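PDB 5JIG: ubiquitin and WLM domain-containing metalloprotease SPCC1442.07c from Schizosaccharomyces pombe, which probably cleaves DNA-binding proteins as a DNA-dependent, zinc-requiring endopeptidase, helping to repair DNA-protein crosslinks. Local coordinates for residues L95-T100 and S110-F115. Numbering follows the deposited sequence.
Sequences LIHELT and SFWELF. With NI (nickel (II) ion), chain B.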
loop_
_atom_site.group_PDB
_atom_site.type_symbol
_atom_site.label_atom_id
_atom_site.label_comp_id
_atom_site.label_asym_id
_atom_site.label_seq_id
_atom_site.Cartn_x
_atom_site.Cartn_y
_atom_site.Cartn_z
ATOM N N LEU A 95 -0.176 -2.595 -2.991
ATOM C CA LEU A 95 -0.343 -2.300 -1.556
ATOM C C LEU A 95 -1.165 -3.375 -0.872
ATOM O O LEU A 95 -0.852 -3.804 0.242
ATOM C CB LEU A 95 -0.928 -0.915 -1.353
ATOM C CG LEU A 95 -1.180 -0.516 0.113
ATOM C CD1 LEU A 95 0.053 -0.665 0.991
ATOM C CD2 LEU A 95 -1.722 0.904 0.163
ATOM N N ILE A 96 -2.260 -3.830 -1.513
ATOM C CA ILE A 96 -3.054 -4.912 -0.930
ATOM C C ILE A 96 -2.235 -6.182 -0.798
ATOM O O ILE A 96 -2.351 -6.878 0.213
ATOM C CB ILE A 96 -4.377 -5.086 -1.719
ATOM C CG1 ILE A 96 -5.205 -3.806 -1.629
ATOM C CG2 ILE A 96 -5.111 -6.299 -1.231
ATOM C CD1 ILE A 96 -6.475 -3.784 -2.442
ATOM N N HIS A 97 -1.402 -6.489 -1.795
ATOM C CA HIS A 97 -0.488 -7.604 -1.703
ATOM C C HIS A 97 0.401 -7.444 -0.462
ATOM O O HIS A 97 0.530 -8.388 0.352
ATOM C CB HIS A 97 0.340 -7.670 -3.000
ATOM C CG HIS A 97 1.396 -8.711 -2.985
ATOM N ND1 HIS A 97 1.424 -9.747 -3.895
ATOM C CD2 HIS A 97 2.497 -8.895 -2.218
ATOM C CE1 HIS A 97 2.504 -10.475 -3.658
ATOM N NE2 HIS A 97 3.176 -10.010 -2.635
ATOM N N GLU A 98 1.031 -6.286 -0.304
ATOM C CA GLU A 98 1.892 -6.095 0.851
ATOM C C GLU A 98 1.123 -6.198 2.170
ATOM O O GLU A 98 1.644 -6.802 3.126
ATOM C CB GLU A 98 2.687 -4.805 0.790
ATOM C CG GLU A 98 3.492 -4.571 -0.491
ATOM C CD GLU A 98 4.266 -5.658 -1.014
ATOM O OE1 GLU A 98 4.622 -6.576 -0.259
ATOM O OE2 GLU A 98 4.556 -5.572 -2.244
ATOM N N LEU A 99 -0.061 -5.664 2.249
ATOM C CA LEU A 99 -0.850 -5.804 3.472
ATOM C C LEU A 99 -1.150 -7.265 3.790
ATOM O O LEU A 99 -1.188 -7.655 4.957
ATOM C CB LEU A 99 -2.139 -5.011 3.361
ATOM C CG LEU A 99 -1.971 -3.483 3.452
ATOM C CD1 LEU A 99 -3.257 -2.807 3.048
ATOM C CD2 LEU A 99 -1.578 -3.035 4.863
ATOM N N THR A 100 -1.384 -8.086 2.753
ATOM C CA THR A 100 -1.644 -9.494 2.950
ATOM C C THR A 100 -0.490 -10.172 3.663
ATOM O O THR A 100 -0.662 -11.102 4.459
ATOM C CB THR A 100 -1.943 -10.158 1.577
ATOM O OG1 THR A 100 -3.023 -9.520 0.934
ATOM C CG2 THR A 100 -2.364 -11.597 1.754
ATOM N N SER A 110 -3.347 -19.659 1.112
ATOM C CA SER A 110 -3.926 -18.826 2.114
ATOM C C SER A 110 -3.688 -17.316 1.837
ATOM O O SER A 110 -4.599 -16.540 1.989
ATOM C CB SER A 110 -3.383 -19.212 3.493
ATOM O OG SER A 110 -3.788 -20.503 3.814
ATOM N N PHE A 111 -2.468 -17.048 1.406
ATOM C CA PHE A 111 -2.135 -15.675 0.951
ATOM C C PHE A 111 -3.077 -15.227 -0.100
ATOM O O PHE A 111 -3.692 -14.176 -0.001
ATOM C CB PHE A 111 -0.670 -15.646 0.488
ATOM C CG PHE A 111 -0.236 -14.272 -0.059
ATOM C CD1 PHE A 111 0.465 -13.370 0.718
ATOM C CD2 PHE A 111 -0.558 -13.879 -1.374
ATOM C CE1 PHE A 111 0.753 -12.089 0.237
ATOM C CE2 PHE A 111 -0.271 -12.613 -1.852
ATOM C CZ PHE A 111 0.379 -11.730 -1.034
ATOM N N TRP A 112 -3.225 -16.035 -1.196
ATOM C CA TRP A 112 -4.020 -15.549 -2.304
ATOM C C TRP A 112 -5.512 -15.514 -1.979
ATOM O O TRP A 112 -6.231 -14.648 -2.495
ATOM C CB TRP A 112 -3.705 -16.325 -3.576
ATOM C CG TRP A 112 -2.341 -16.043 -4.103
ATOM C CD1 TRP A 112 -1.285 -16.910 -4.172
ATOM C CD2 TRP A 112 -1.864 -14.793 -4.602
ATOM N NE1 TRP A 112 -0.186 -16.286 -4.664
ATOM C CE2 TRP A 112 -0.509 -14.990 -4.958
ATOM C CE3 TRP A 112 -2.435 -13.528 -4.825
ATOM C CZ2 TRP A 112 0.256 -13.966 -5.507
ATOM C CZ3 TRP A 112 -1.654 -12.527 -5.364
ATOM C CH2 TRP A 112 -0.345 -12.744 -5.683
ATOM N N GLU A 113 -6.003 -16.404 -1.103
ATOM C CA GLU A 113 -7.368 -16.326 -0.677
ATOM C C GLU A 113 -7.651 -14.964 0.028
ATOM O O GLU A 113 -8.619 -14.268 -0.292
ATOM C CB GLU A 113 -7.685 -17.514 0.243
ATOM C CG GLU A 113 -9.066 -17.499 0.817
ATOM C CD GLU A 113 -9.308 -18.636 1.817
ATOM O OE1 GLU A 113 -10.226 -19.365 1.640
ATOM O OE2 GLU A 113 -8.472 -18.864 2.734
ATOM N N LEU A 114 -6.799 -14.629 0.983
ATOM C CA LEU A 114 -6.967 -13.372 1.675
ATOM C C LEU A 114 -6.774 -12.185 0.719
ATOM O O LEU A 114 -7.550 -11.258 0.757
ATOM C CB LEU A 114 -5.995 -13.269 2.840
ATOM C CG LEU A 114 -6.209 -11.991 3.693
ATOM C CD1 LEU A 114 -7.570 -11.813 4.243
ATOM C CD2 LEU A 114 -5.138 -11.923 4.787
ATOM N N PHE A 115 -5.785 -12.250 -0.172
ATOM C CA PHE A 115 -5.600 -11.197 -1.152
ATOM C C PHE A 115 -6.863 -10.959 -1.959
ATOM O O PHE A 115 -7.264 -9.835 -2.196
ATOM C CB PHE A 115 -4.424 -11.546 -2.063
ATOM C CG PHE A 115 -4.245 -10.554 -3.177
ATOM C CD1 PHE A 115 -3.553 -9.379 -2.997
ATOM C CD2 PHE A 115 -4.758 -10.790 -4.451
ATOM C CE1 PHE A 115 -3.391 -8.469 -4.017
ATOM C CE2 PHE A 115 -4.594 -9.883 -5.470
ATOM C CZ PHE A 115 -3.895 -8.724 -5.254
HETATM NI NI NI B . 4.985 -10.648 -1.858
HETATM O O HOH W 1 6.990 -11.029 -1.229
HETATM O O HOH W 2 5.935 -10.125 -3.743
#
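Phe111 points the edge of its ring at the face of His97 in a T-shaped stack, its CZ centred over the imidazole, with ring centroids 4.8 Å apart and planes at 61°. Trp112 adds CH2 obliquely, 3.9 Å from His97 ND1, completing an aromatic cluster. A CH-pi contact follows: Thr100 CG2, anti to the backbone N (chi1 -57° for OG1), lies over a face of the Phe111 ring, 3.6 Å from its centroid. Helix 88-100 carries the first part of the HExxH motif of the WLM metalloprotease domain, His97 and Glu98, with His101 just past its end; it packs against helix 109-122, just beyond the third metal ligand. His97 NE2 binds nickel at 2.1 Å, and His101, His107 and two waters share the ion, which occupies the catalytic zinc site. An alanine in place of Phe111 would probably open a gap over the imidazole face and leave Thr100 CG2 without the ring it packs on. Apolar packing continues at Phe115, whose CD1 lies 3.9 Å from Ile96 CG2. The edge of the same ring meets the backbone, CE1 lying 3.6 Å from His97 N. Within helix 88-100, Thr100 OG1 bonds to Ile96 O at 2.8 Å, which fixes Thr100 with CG2 turned to Phe111.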